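Local coordinates for protein putative sugar ABC transporter (PDB 5ULB) that probably captures methylthioribose-like sugars in the periplasm and delivers them to an ABC transporter, and holds a selenium analogue of such a sugar in its cleft, at residues D61-Q65 and G84-Y88; Y76-L81 and I101-V105; V186-A191 and W213-G219; K233-I239 and P253-A259; R271-K275 and D322-F328. All coordinates share one frame; numbering follows the deposited sequence.

Contact 1. Residues D61-Q65 and G84-Y88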
# COMPACT_ATOMS: atom_id res chain seq x y z
N ASP A 61 -5.13 -14.37 9.44
CA ASP A 61 -5.17 -13.54 10.60
C ASP A 61 -4.62 -14.20 11.86
O ASP A 61 -4.12 -13.52 12.79
CB ASP A 61 -6.57 -13.06 10.84
CG ASP A 61 -7.10 -12.11 9.72
OD1 ASP A 61 -6.74 -10.94 9.69
OD2 ASP A 61 -7.80 -12.69 8.83
N ALA A 62 -4.77 -15.53 11.96
CA ALA A 62 -4.19 -16.27 13.08
C ALA A 62 -2.71 -16.20 13.11
O ALA A 62 -2.10 -15.95 14.19
CB ALA A 62 -4.65 -17.67 13.11
N ARG A 63 -2.11 -16.35 11.95
CA ARG A 63 -0.63 -16.29 11.83
C ARG A 63 -0.19 -14.85 12.11
O ARG A 63 0.84 -14.63 12.79
CB ARG A 63 -0.20 -16.75 10.47
CG ARG A 63 -0.50 -18.26 10.24
CD ARG A 63 0.00 -18.90 8.95
NE ARG A 63 1.44 -19.10 9.05
CZ ARG A 63 2.35 -18.32 8.52
NH1 ARG A 63 3.63 -18.67 8.72
NH2 ARG A 63 2.00 -17.25 7.80
N PHE A 64 -0.93 -13.83 11.66
CA PHE A 64 -0.66 -12.42 11.94
C PHE A 64 -0.58 -12.20 13.45
O PHE A 64 0.41 -11.67 13.99
CB PHE A 64 -1.72 -11.56 11.33
CG PHE A 64 -1.46 -10.06 11.56
CD1 PHE A 64 -0.62 -9.37 10.69
CD2 PHE A 64 -2.06 -9.40 12.55
CE1 PHE A 64 -0.46 -8.03 10.86
CE2 PHE A 64 -1.85 -8.04 12.75
CZ PHE A 64 -1.04 -7.40 11.93
N GLN A 65 -1.63 -12.61 14.19
CA GLN A 65 -1.64 -12.52 15.58
C GLN A 65 -0.52 -13.22 16.32
O GLN A 65 0.08 -12.64 17.26
CB GLN A 65 -3.00 -12.90 16.17
CG GLN A 65 -4.19 -12.03 15.72
CD GLN A 65 -5.46 -12.60 16.13
OE1 GLN A 65 -5.93 -12.46 17.28
NE2 GLN A 65 -6.11 -13.28 15.16
N GLY A 84 -3.55 -4.97 9.66
CA GLY A 84 -4.23 -5.64 10.80
C GLY A 84 -5.72 -5.41 10.74
O GLY A 84 -6.16 -4.28 10.47
N ARG A 85 -6.49 -6.46 10.97
CA ARG A 85 -7.94 -6.40 10.81
C ARG A 85 -8.66 -6.35 12.15
O ARG A 85 -8.11 -6.67 13.23
CB ARG A 85 -8.44 -7.57 9.94
CG ARG A 85 -7.94 -7.52 8.55
CD ARG A 85 -8.44 -8.69 7.65
NE ARG A 85 -9.83 -8.91 7.82
CZ ARG A 85 -10.46 -9.74 7.12
NH1 ARG A 85 -11.79 -9.89 7.33
NH2 ARG A 85 -9.73 -10.48 6.30
N ASP A 86 -9.92 -6.01 12.05
CA ASP A 86 -10.85 -6.30 13.13
C ASP A 86 -11.09 -7.80 13.19
O ASP A 86 -11.02 -8.48 12.18
CB ASP A 86 -12.22 -5.60 12.80
CG ASP A 86 -12.26 -4.09 13.23
OD1 ASP A 86 -11.78 -3.78 14.35
OD2 ASP A 86 -12.85 -3.34 12.43
N PRO A 87 -11.38 -8.33 14.35
CA PRO A 87 -11.68 -7.63 15.63
C PRO A 87 -10.49 -7.44 16.51
O PRO A 87 -10.59 -6.76 17.56
CB PRO A 87 -12.61 -8.63 16.34
CG PRO A 87 -12.13 -9.94 15.89
CD PRO A 87 -11.77 -9.76 14.40
N TYR A 88 -9.36 -8.03 16.14
CA TYR A 88 -8.28 -8.21 17.13
C TYR A 88 -7.24 -7.04 17.25
O TYR A 88 -6.46 -7.01 18.23
CB TYR A 88 -7.53 -9.55 16.84
CG TYR A 88 -7.03 -9.54 15.39
CD1 TYR A 88 -5.89 -8.89 15.07
CD2 TYR A 88 -7.79 -10.18 14.35
CE1 TYR A 88 -5.41 -8.86 13.76
CE2 TYR A 88 -7.36 -10.12 13.04
CZ TYR A 88 -6.13 -9.44 12.73
OH TYR A 88 -5.74 -9.34 11.43
O HOH W 1 -7.21 -11.58 6.58

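Contact 2. Residues Y76-L81 and I101-V105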
# COMPACT_ATOMS: atom_id res chain seq x y z
N TYR A 76 10.89 -6.48 21.37
CA TYR A 76 11.34 -5.53 20.36
C TYR A 76 11.21 -4.10 20.90
O TYR A 76 10.31 -3.82 21.71
CB TYR A 76 10.55 -5.72 19.08
CG TYR A 76 11.02 -6.84 18.21
CD1 TYR A 76 10.54 -8.12 18.38
CD2 TYR A 76 11.92 -6.64 17.21
CE1 TYR A 76 10.97 -9.19 17.60
CE2 TYR A 76 12.39 -7.67 16.41
CZ TYR A 76 11.86 -8.95 16.61
OH TYR A 76 12.29 -10.01 15.79
N ASP A 77 12.07 -3.19 20.39
CA ASP A 77 11.96 -1.79 20.77
C ASP A 77 10.79 -1.10 20.06
O ASP A 77 10.20 -0.17 20.65
CB ASP A 77 13.24 -1.11 20.39
CG ASP A 77 14.41 -1.64 21.20
OD1 ASP A 77 14.46 -1.49 22.44
OD2 ASP A 77 15.24 -2.37 20.57
N GLY A 78 10.45 -1.54 18.88
CA GLY A 78 9.32 -1.01 18.18
C GLY A 78 8.69 -2.00 17.30
O GLY A 78 9.36 -3.03 16.90
N ILE A 79 7.42 -1.81 16.96
CA ILE A 79 6.63 -2.67 16.10
C ILE A 79 5.91 -1.82 15.08
O ILE A 79 5.37 -0.75 15.44
CB ILE A 79 5.67 -3.54 16.90
CG1 ILE A 79 6.41 -4.60 17.73
CG2 ILE A 79 4.62 -4.21 15.99
CD1 ILE A 79 5.62 -5.42 18.69
N ILE A 80 5.89 -2.27 13.86
CA ILE A 80 5.04 -1.72 12.79
C ILE A 80 4.09 -2.78 12.37
O ILE A 80 4.51 -3.88 12.01
CB ILE A 80 5.89 -1.20 11.60
CG1 ILE A 80 6.78 -0.02 12.05
CG2 ILE A 80 5.01 -0.75 10.42
CD1 ILE A 80 7.89 0.27 11.05
N LEU A 81 2.75 -2.48 12.32
CA LEU A 81 1.76 -3.36 11.75
C LEU A 81 1.25 -2.83 10.46
O LEU A 81 1.12 -1.61 10.29
CB LEU A 81 0.59 -3.56 12.69
CG LEU A 81 0.85 -4.01 14.14
CD1 LEU A 81 -0.42 -4.28 14.87
CD2 LEU A 81 1.80 -5.22 14.10
N ILE A 101 6.42 -0.70 24.11
CA ILE A 101 7.01 -0.88 22.77
C ILE A 101 6.44 0.26 21.87
O ILE A 101 5.23 0.45 21.81
CB ILE A 101 6.66 -2.26 22.25
CG1 ILE A 101 7.28 -3.38 23.17
CG2 ILE A 101 7.13 -2.46 20.79
CD1 ILE A 101 6.79 -4.76 22.75
N ALA A 102 7.31 0.96 21.23
CA ALA A 102 6.88 2.02 20.28
C ALA A 102 6.15 1.39 19.10
O ALA A 102 6.57 0.32 18.60
CB ALA A 102 8.11 2.79 19.77
N VAL A 103 5.07 2.08 18.59
CA VAL A 103 4.28 1.44 17.58
C VAL A 103 3.69 2.46 16.59
O VAL A 103 3.15 3.50 17.04
CB VAL A 103 3.21 0.50 18.16
CG1 VAL A 103 2.37 1.21 19.24
CG2 VAL A 103 2.37 -0.19 17.12
N SER A 104 3.76 2.11 15.31
CA SER A 104 3.02 2.80 14.28
C SER A 104 2.31 1.71 13.46
O SER A 104 2.86 0.61 13.27
CB SER A 104 3.94 3.64 13.40
OG SER A 104 3.27 4.40 12.44
N VAL A 105 1.12 2.02 12.90
CA VAL A 105 0.41 1.10 12.13
C VAL A 105 -0.00 1.73 10.81
O VAL A 105 -0.13 2.94 10.68
CB VAL A 105 -0.78 0.46 12.84
CG1 VAL A 105 -0.33 -0.23 14.16
CG2 VAL A 105 -1.90 1.44 13.10

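Contact 3. Residues V186-A191 and W213-G219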
# COMPACT_ATOMS: atom_id res chain seq x y z
N VAL A 186 -2.06 -14.12 -6.06
CA VAL A 186 -3.20 -13.24 -6.37
C VAL A 186 -3.26 -13.01 -7.85
O VAL A 186 -4.32 -12.94 -8.42
CB VAL A 186 -3.14 -11.95 -5.53
CG1 VAL A 186 -4.19 -10.93 -5.99
CG2 VAL A 186 -3.21 -12.14 -4.03
N GLN A 187 -2.13 -12.84 -8.51
CA GLN A 187 -2.16 -12.63 -9.95
C GLN A 187 -2.83 -13.75 -10.73
O GLN A 187 -3.67 -13.54 -11.57
CB GLN A 187 -0.79 -12.34 -10.45
CG GLN A 187 -0.20 -11.09 -9.79
CD GLN A 187 1.25 -10.90 -10.32
OE1 GLN A 187 1.52 -10.74 -11.59
NE2 GLN A 187 2.20 -10.81 -9.37
N GLY A 188 -2.37 -15.01 -10.44
CA GLY A 188 -2.94 -16.11 -11.15
C GLY A 188 -4.33 -16.42 -10.86
O GLY A 188 -5.13 -16.72 -11.74
N ASP A 189 -4.66 -16.31 -9.58
CA ASP A 189 -6.04 -16.55 -9.17
C ASP A 189 -6.97 -15.53 -9.81
O ASP A 189 -7.99 -15.88 -10.33
CB ASP A 189 -6.13 -16.40 -7.65
CG ASP A 189 -7.56 -16.61 -7.09
OD1 ASP A 189 -8.22 -17.65 -7.42
OD2 ASP A 189 -8.00 -15.75 -6.20
N THR A 190 -6.52 -14.25 -9.80
CA THR A 190 -7.36 -13.20 -10.42
C THR A 190 -7.50 -13.47 -11.88
O THR A 190 -8.58 -13.27 -12.46
CB THR A 190 -6.85 -11.80 -10.02
OG1 THR A 190 -6.71 -11.69 -8.62
CG2 THR A 190 -7.79 -10.75 -10.55
N ALA A 191 -6.38 -13.81 -12.54
CA ALA A 191 -6.44 -14.04 -13.97
C ALA A 191 -7.44 -15.16 -14.32
O ALA A 191 -8.22 -15.07 -15.28
CB ALA A 191 -5.08 -14.41 -14.56
N TRP A 213 -6.46 -2.89 -6.12
CA TRP A 213 -5.12 -3.26 -5.68
C TRP A 213 -4.39 -3.75 -6.92
O TRP A 213 -4.96 -4.52 -7.68
CB TRP A 213 -5.17 -4.40 -4.67
CG TRP A 213 -3.93 -5.07 -4.17
CD1 TRP A 213 -2.67 -4.64 -4.06
CD2 TRP A 213 -3.98 -6.34 -3.45
NE1 TRP A 213 -1.88 -5.60 -3.38
CE2 TRP A 213 -2.68 -6.62 -2.99
CE3 TRP A 213 -4.98 -7.28 -3.29
CZ2 TRP A 213 -2.44 -7.81 -2.28
CZ3 TRP A 213 -4.73 -8.44 -2.54
CH2 TRP A 213 -3.43 -8.66 -2.08
N ASP A 214 -3.18 -3.32 -7.15
CA ASP A 214 -2.53 -3.67 -8.41
C ASP A 214 -2.20 -5.16 -8.52
O ASP A 214 -2.02 -5.65 -9.64
CB ASP A 214 -1.31 -2.84 -8.76
CG ASP A 214 -0.11 -2.93 -7.82
OD1 ASP A 214 -0.28 -3.47 -6.73
OD2 ASP A 214 0.98 -2.43 -8.31
N ALA A 215 -2.19 -5.91 -7.38
CA ALA A 215 -2.10 -7.37 -7.52
C ALA A 215 -3.25 -7.92 -8.28
O ALA A 215 -3.09 -8.87 -9.08
CB ALA A 215 -1.99 -8.00 -6.12
N PHE A 216 -4.45 -7.42 -8.05
CA PHE A 216 -5.60 -7.79 -8.83
C PHE A 216 -5.47 -7.31 -10.27
O PHE A 216 -5.72 -8.11 -11.19
CB PHE A 216 -6.90 -7.21 -8.23
CG PHE A 216 -7.29 -7.67 -6.85
CD1 PHE A 216 -7.08 -8.96 -6.40
CD2 PHE A 216 -7.95 -6.80 -5.96
CE1 PHE A 216 -7.53 -9.37 -5.16
CE2 PHE A 216 -8.39 -7.20 -4.73
CZ PHE A 216 -8.18 -8.49 -4.34
N THR A 217 -5.11 -6.08 -10.48
CA THR A 217 -5.08 -5.53 -11.82
C THR A 217 -4.05 -6.28 -12.67
O THR A 217 -4.32 -6.51 -13.84
CB THR A 217 -4.74 -4.05 -11.76
OG1 THR A 217 -5.60 -3.44 -10.78
CG2 THR A 217 -4.95 -3.39 -13.11
N GLN A 218 -2.92 -6.69 -12.07
CA GLN A 218 -1.98 -7.48 -12.84
C GLN A 218 -2.60 -8.75 -13.36
O GLN A 218 -2.31 -9.18 -14.52
CB GLN A 218 -0.77 -7.78 -11.96
CG GLN A 218 0.15 -6.62 -11.69
CD GLN A 218 1.05 -6.79 -10.48
OE1 GLN A 218 1.04 -7.88 -9.81
NE2 GLN A 218 1.78 -5.75 -10.14
N GLY A 219 -3.37 -9.43 -12.51
CA GLY A 219 -4.01 -10.64 -13.00
C GLY A 219 -5.04 -10.38 -14.04
O GLY A 219 -5.23 -11.12 -15.05

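Contact 4. Residues K233-I239 and P253-A259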
# COMPACT_ATOMS: atom_id res chain seq x y z
N LYS A 233 -10.92 -1.55 -20.82
CA LYS A 233 -9.94 -0.67 -20.22
C LYS A 233 -9.79 -0.87 -18.72
O LYS A 233 -10.77 -1.10 -18.04
CB LYS A 233 -10.30 0.79 -20.57
CG LYS A 233 -10.28 1.04 -22.09
CD LYS A 233 -9.06 0.43 -22.85
CE LYS A 233 -9.11 0.60 -24.37
NZ LYS A 233 -8.21 -0.36 -25.17
N LEU A 234 -8.55 -0.77 -18.25
CA LEU A 234 -8.23 -1.01 -16.86
C LEU A 234 -7.83 0.29 -16.10
O LEU A 234 -7.02 1.07 -16.64
CB LEU A 234 -7.01 -1.94 -16.62
CG LEU A 234 -7.04 -3.29 -17.10
CD1 LEU A 234 -5.67 -3.97 -17.00
CD2 LEU A 234 -8.09 -4.06 -16.30
N TYR A 235 -8.38 0.45 -14.91
CA TYR A 235 -8.11 1.62 -14.05
C TYR A 235 -7.74 1.05 -12.71
O TYR A 235 -8.52 0.32 -12.12
CB TYR A 235 -9.40 2.45 -13.97
CG TYR A 235 -9.86 3.01 -15.30
CD1 TYR A 235 -10.52 2.22 -16.20
CD2 TYR A 235 -9.53 4.30 -15.70
CE1 TYR A 235 -10.87 2.71 -17.46
CE2 TYR A 235 -9.87 4.79 -16.93
CZ TYR A 235 -10.56 3.99 -17.78
OH TYR A 235 -10.88 4.43 -19.04
N SER A 236 -6.54 1.44 -12.20
CA SER A 236 -6.03 0.84 -10.97
C SER A 236 -5.63 1.83 -9.92
O SER A 236 -5.21 2.95 -10.17
CB SER A 236 -4.79 -0.05 -11.39
OG SER A 236 -4.43 -0.99 -10.37
N ILE A 237 -5.57 1.27 -8.72
CA ILE A 237 -4.85 1.81 -7.56
C ILE A 237 -3.52 1.05 -7.43
O ILE A 237 -3.45 -0.16 -7.82
CB ILE A 237 -5.74 1.69 -6.33
CG1 ILE A 237 -6.99 2.63 -6.49
CG2 ILE A 237 -5.00 2.05 -5.05
CD1 ILE A 237 -8.04 2.50 -5.47
N ASP A 238 -2.53 1.72 -6.95
CA ASP A 238 -1.18 1.22 -6.70
C ASP A 238 -0.24 1.25 -7.89
O ASP A 238 -0.71 1.30 -9.01
CB ASP A 238 -1.09 -0.16 -6.04
CG ASP A 238 -1.92 -0.35 -4.83
OD1 ASP A 238 -1.92 0.57 -3.93
OD2 ASP A 238 -2.58 -1.45 -4.71
N ILE A 239 1.06 1.18 -7.64
CA ILE A 239 2.02 1.08 -8.71
C ILE A 239 3.16 0.19 -8.28
O ILE A 239 3.44 -0.00 -7.10
CB ILE A 239 2.61 2.49 -9.09
CG1 ILE A 239 3.24 2.56 -10.46
CG2 ILE A 239 3.52 3.05 -8.01
CD1 ILE A 239 2.26 2.30 -11.58
N PRO A 253 -4.22 -2.24 -22.24
CA PRO A 253 -5.44 -1.58 -21.77
C PRO A 253 -5.27 -0.87 -20.41
O PRO A 253 -6.24 -0.40 -19.87
CB PRO A 253 -6.41 -2.71 -21.62
CG PRO A 253 -5.65 -3.85 -21.34
CD PRO A 253 -4.35 -3.68 -22.01
N TRP A 254 -4.05 -0.80 -19.87
CA TRP A 254 -3.86 -0.28 -18.49
C TRP A 254 -3.73 1.26 -18.55
O TRP A 254 -2.66 1.78 -18.83
CB TRP A 254 -2.61 -0.92 -17.87
CG TRP A 254 -2.45 -0.68 -16.38
CD1 TRP A 254 -2.66 0.48 -15.64
CD2 TRP A 254 -2.10 -1.63 -15.38
NE1 TRP A 254 -2.42 0.28 -14.35
CE2 TRP A 254 -2.08 -1.00 -14.14
CE3 TRP A 254 -1.75 -3.01 -15.43
CZ2 TRP A 254 -1.76 -1.68 -12.95
CZ3 TRP A 254 -1.50 -3.67 -14.27
CH2 TRP A 254 -1.49 -3.00 -13.09
N LYS A 255 -4.84 1.95 -18.31
CA LYS A 255 -4.94 3.38 -18.57
C LYS A 255 -4.40 4.30 -17.48
O LYS A 255 -3.88 5.37 -17.81
CB LYS A 255 -6.41 3.75 -18.82
CG LYS A 255 -7.08 3.15 -19.91
CD LYS A 255 -6.25 3.05 -21.14
CE LYS A 255 -6.43 4.26 -21.86
NZ LYS A 255 -7.27 3.77 -23.05
N VAL A 256 -4.51 3.88 -16.23
CA VAL A 256 -4.12 4.77 -15.13
C VAL A 256 -3.82 3.91 -13.93
O VAL A 256 -4.47 2.89 -13.69
CB VAL A 256 -5.12 5.79 -14.82
CG1 VAL A 256 -6.39 5.28 -14.16
CG2 VAL A 256 -4.62 6.94 -13.92
N SER A 257 -2.87 4.41 -13.12
CA SER A 257 -2.63 3.91 -11.77
C SER A 257 -2.63 5.16 -10.88
O SER A 257 -1.89 6.12 -11.17
CB SER A 257 -1.29 3.23 -11.58
OG SER A 257 -1.36 1.85 -12.01
N VAL A 258 -3.32 5.12 -9.77
CA VAL A 258 -3.33 6.18 -8.77
C VAL A 258 -2.63 5.58 -7.53
O VAL A 258 -3.13 4.54 -7.07
CB VAL A 258 -4.74 6.69 -8.49
CG1 VAL A 258 -4.65 7.85 -7.52
CG2 VAL A 258 -5.41 7.13 -9.77
N ALA A 259 -1.55 6.23 -7.09
CA ALA A 259 -0.68 5.47 -6.16
C ALA A 259 0.18 6.34 -5.28
O ALA A 259 0.47 7.48 -5.62
CB ALA A 259 0.23 4.57 -6.99

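Contact 5. Residues R271-K275 and D322-F328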
# COMPACT_ATOMS: atom_id res chain seq x y z
N ARG A 271 10.29 5.98 10.35
CA ARG A 271 10.62 7.29 10.92
C ARG A 271 9.78 7.57 12.17
O ARG A 271 10.26 8.11 13.18
CB ARG A 271 10.39 8.42 9.89
CG ARG A 271 11.27 8.35 8.70
CD ARG A 271 10.92 9.53 7.77
NE ARG A 271 11.55 9.38 6.47
CZ ARG A 271 11.32 10.16 5.42
NH1 ARG A 271 10.47 11.14 5.51
NH2 ARG A 271 11.94 9.96 4.30
N LEU A 272 8.48 7.28 12.10
CA LEU A 272 7.58 7.48 13.23
C LEU A 272 7.99 6.68 14.47
O LEU A 272 8.02 7.20 15.54
CB LEU A 272 6.11 7.22 12.83
CG LEU A 272 5.50 8.29 11.91
CD1 LEU A 272 4.30 7.72 11.17
CD2 LEU A 272 5.09 9.46 12.78
N VAL A 273 8.30 5.39 14.23
CA VAL A 273 8.79 4.59 15.37
C VAL A 273 10.09 5.07 15.91
O VAL A 273 10.29 5.11 17.13
CB VAL A 273 8.82 3.12 14.95
CG1 VAL A 273 9.51 2.26 15.98
CG2 VAL A 273 7.45 2.60 14.74
N ALA A 274 11.03 5.51 15.05
CA ALA A 274 12.24 6.09 15.52
C ALA A 274 12.04 7.30 16.44
O ALA A 274 12.66 7.42 17.48
CB ALA A 274 13.12 6.45 14.36
N LYS A 275 11.16 8.20 16.00
CA LYS A 275 10.84 9.38 16.84
C LYS A 275 10.22 8.93 18.15
O LYS A 275 10.52 9.58 19.18
CB LYS A 275 9.91 10.30 16.05
CG LYS A 275 10.58 11.04 14.93
CD LYS A 275 9.64 11.96 14.15
CE LYS A 275 9.06 13.10 14.96
NZ LYS A 275 10.01 14.10 15.20
N ASP A 322 8.44 14.67 5.73
CA ASP A 322 7.68 14.48 6.95
C ASP A 322 8.37 13.48 7.89
O ASP A 322 8.82 12.38 7.50
CB ASP A 322 6.25 14.05 6.67
CG ASP A 322 5.40 15.13 5.99
OD1 ASP A 322 5.82 16.30 6.04
OD2 ASP A 322 4.40 14.77 5.38
N PHE A 323 8.53 13.91 9.13
CA PHE A 323 9.16 13.12 10.15
C PHE A 323 10.66 12.82 10.00
O PHE A 323 11.18 11.96 10.70
CB PHE A 323 8.36 11.81 10.50
CG PHE A 323 6.88 12.02 10.48
CD1 PHE A 323 6.34 12.82 11.47
CD2 PHE A 323 6.05 11.50 9.54
CE1 PHE A 323 4.99 13.11 11.52
CE2 PHE A 323 4.69 11.76 9.57
CZ PHE A 323 4.15 12.60 10.54
N ASN A 324 11.31 13.63 9.17
CA ASN A 324 12.74 13.50 8.93
C ASN A 324 13.53 14.31 9.95
O ASN A 324 13.95 15.40 9.68
CB ASN A 324 13.09 13.90 7.51
CG ASN A 324 14.14 13.09 6.94
OD1 ASN A 324 15.00 13.61 6.30
ND2 ASN A 324 14.09 11.81 7.17
N SER A 325 13.76 13.79 11.15
CA SER A 325 14.47 14.50 12.14
C SER A 325 15.94 14.74 11.73
O SER A 325 16.55 13.91 11.02
CB SER A 325 14.46 13.65 13.42
OG SER A 325 13.17 13.53 13.95
N PRO A 326 16.50 15.87 12.19
CA PRO A 326 17.86 16.16 11.77
C PRO A 326 18.91 15.17 12.22
O PRO A 326 19.92 14.96 11.57
CB PRO A 326 18.15 17.51 12.38
CG PRO A 326 16.93 17.95 13.06
CD PRO A 326 15.88 17.00 12.90
N TRP A 327 18.67 14.50 13.34
CA TRP A 327 19.61 13.48 13.85
C TRP A 327 19.54 12.21 13.01
O TRP A 327 20.35 11.31 13.24
CB TRP A 327 19.40 13.18 15.36
CG TRP A 327 18.06 12.95 15.78
CD1 TRP A 327 17.19 13.91 16.25
CD2 TRP A 327 17.29 11.73 15.80
NE1 TRP A 327 15.94 13.42 16.49
CE2 TRP A 327 15.98 12.06 16.28
CE3 TRP A 327 17.60 10.41 15.49
CZ2 TRP A 327 15.01 11.14 16.49
CZ3 TRP A 327 16.60 9.42 15.68
CH2 TRP A 327 15.33 9.78 16.20
N PHE A 328 18.59 12.03 12.08
CA PHE A 328 18.65 10.87 11.17
C PHE A 328 19.94 10.92 10.38
O PHE A 328 20.53 9.87 10.14
CB PHE A 328 17.45 10.82 10.26
CG PHE A 328 16.12 10.47 10.92
CD1 PHE A 328 15.97 10.07 12.25
CD2 PHE A 328 14.97 10.49 10.13
CE1 PHE A 328 14.73 9.82 12.72
CE2 PHE A 328 13.71 10.22 10.65
CZ PHE A 328 13.60 9.89 11.97
O HOH W 2 10.71 15.13 12.57

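Contact 1. Residues D61-Q65 and G84-Y88
Tyr-88 and Asp-61 make the polar link between the first turn of a helix and a loop. Tyr-88 OH donates to Asp-61 OD1 at 2.6 Å, on the lone pair turned away from the other carboxylate oxygen. The phenol oxygen also accepts from its own loop, Arg-85 N to Tyr-88 OH being 3.0 Å, and Asn-27 gives Asp-61 OD1 a further hydrogen bond. Tyrosine suits this place because its hydroxyl can donate and accept.

The charge pairing is looser: Asp-61 OD2 lies over a face of the guanidinium, 3.9 Å from Arg-85 NH2, a long salt bridge without a directed N-H, and water 1 bridges these atoms.

Tyr-88 CG sits between its backbone N and carbonyl carbon (chi1 56°), aiming the ring at the helix, where the Gln-65 amide stacks nearly flat on it, planes 9° apart, and Gln-65 CG adds a CH-pi contact. Gln-65 NE2 donates to Asp-61 O from above the carbonyl plane, at 3.1 Å, on the face opposite to Gln-65 N. Phe-64 CD2 meets Tyr-88 CE1 at 3.6 Å, rim to rim.

In the periplasmic binding protein fold this joins helix 61-73 to the loop between strand 78-82 and helix 89-98.

Contact 2. Residues Y76-L81 and I101-V105
Ile-79 holds CG1 beside its backbone N (chi1 -69°), whereas Ile-101 (chi1 -63°) has CG2 anti to its N; these two branches meet at 3.8 Å. Farther along, Val-105 has CG1 opposite its carbonyl carbon (chi1 -56°), which places CG1 against Leu-81 CB, 3.8 Å away; these two side chains run side by side, pointing the same way. Beta-branched Ile and Val favour extended backbone, and leucine adds apolar bulk to the buried face.

Beneath them the backbones pair as parallel strands. Ala-102 N donates to Asp-77 O, and Ala-102 O receives Ile-79 N at 2.8 Å, the shortest of the four bonds. Ser-104 then bonds both ways, its N to Ile-79 O and its O from Leu-81 N. Gly-78 CA comes within 3.1 Å of Ala-102 O in a CA-H...O contact.

Together with helix 89-98 the strands form a beta-alpha-beta unit of the periplasmic binding protein fold. Ile-79, Leu-81 and Val-103 face helices 61-73 and 89-98, while Ile-80, Ala-102 and Ser-104 look to helix 262-278, where Ser-104 OG bonds to Asn-269. Strand 21-26 pairs with the far edge of strand 78-82.

Contact 3. Residues V186-A191 and W213-G219
Gly-219 and Gln-187 meet where helices 214-226 and 186-200 pack closely in the periplasmic binding protein fold, next to the sugar pocket to which Trp-213 belongs. The segments 186-191 and 214-219 cross at -52°, their axes approaching to 7.3 Å, and Gly-219 makes this possible: with no side chain, its CA sits 3.3 Å from Gln-187 O in a CA-H...O contact, at a spot where a CB would collide with the other helix. Ala-191, with a small side chain and its CA likewise near Gly-219 O, suits the same close approach.

Val-186 fills the apolar part. Its CG1, anti to the backbone N (chi1 171°), reaches Phe-216 CD1 at 3.5 Å and Ala-215 CB at 3.7 Å, while CG2 comes obliquely to Trp-213 CH2, 4.0 Å away. Ala-215 CB in turn lies over the centre of one face of the indole that touches the bound sugar.

At the other flank the amides of Gln-187 and Gln-218 pass with planes 62° apart and no hydrogen bond between them; Gln-242 serves Gln-187 OE1, and Asp-243 and Asp-32 accept from Gln-218 NE2. Thr-190 can lie buried because its hydroxyl turns back on its own helix: OG1 donates to Val-186 O at 2.7 Å and meets the edge of the Phe-216 ring, with Phe-216 CD1 3.5 Å away.

Contact 4. Residues K233-I239 and P253-A259
Ser-257 OG joins two partners: it donates to Asp-238 O at 3.1 Å, nearly in line with that carbonyl, and accepts from Trp-254 NE1 at 3.0 Å. Standing beside its backbone N (chi1 -83°), this small hydroxyl ties the turn after one strand to the tryptophan of the next. The indole also touches Ser-236, obliquely, Trp-254 CZ2 lying 3.8 Å from Ser-236 OG, which itself bonds to Ile-237 O and to Thr-217.

Strands 233-237 and 254-259, with helix 241-248 between them, form a beta-alpha-beta unit. Their parallel pairing includes Leu-234 N to Pro-253 O at 2.8 Å and ends with Asp-238 N to Val-258 O at 2.9 Å, which helps place pocket residue Asp-238 just past the strand end.

On the face toward helix 124-138, Tyr-235 CD2 packs 3.6 Å from Val-256 CG1. Lys-255 CB lies over one face of the phenol ring, toward its rim. Beyond the strand, Ile-239 CG2 meets Ala-259 CB at 3.8 Å.

Contact 5. Residues R271-K275 and D322-F328
Arg-271 and Phe-323 bring helix 262-278 of the periplasmic binding protein fold against the C-terminal loop that leads into helix 327-335. Polar contacts begin with the long, extended arginine: Arg-271 NH1 donates to Asp-322 O at 2.9 Å, the oxygen lying in the guanidinium plane. Ser-320 O also receives NH1, and Glu-44 pairs with NE. Over one guanidinium face sits Asn-324, whose ND2 is 3.6 Å from Arg-271 NE; Asn-324 centres an inverse gamma turn. Lys-275, bent at chi3 and chi4 (64° and 74°), brings NZ to water 2, which bridges to Ser-325 OG; Glu-280 binds both side chains directly.

Apolar packing falls to the aromatics. The arginine's aliphatic part serves too, Arg-271 CG touching Phe-328 CE2 at 3.6 Å. Ala-274 CB touches Phe-328 CE1, and the edge of the Trp-327 ring meets Ala-274 O. Leucine's branched end suits a flat partner: Leu-272 CD2 stands 3.7 Å from the centroid of the Phe-323 ring, only 4° off its normal, a CH-pi contact.

Contacts 3 and 4 adjoin the bound sugar: the side chains of Trp-213 and Asp-238 lie about 4 Å and 3 Å from it. Their centres are 12 Å apart, and probable hydrogen bonds join them, Asp-214 N to Asp-238 OD2 (3.1 Å) and Thr-217 OG1 with Ser-236 OG (2.7 Å). Contacts 1, 2 and 5 form the other group, in which the Arg-85 side chain of contact 1 is about 8 Å from the sugar. Contact 2 sits between the others, Phe-64 CZ reaching Leu-81 CD2 at 4.2 Å and Val-273 packing on Ile-80, Gly-78 and Ser-104. Contacts 2 and 4 lie about 32 Å apart between centres, consistent with two lobes enclosing a ligand.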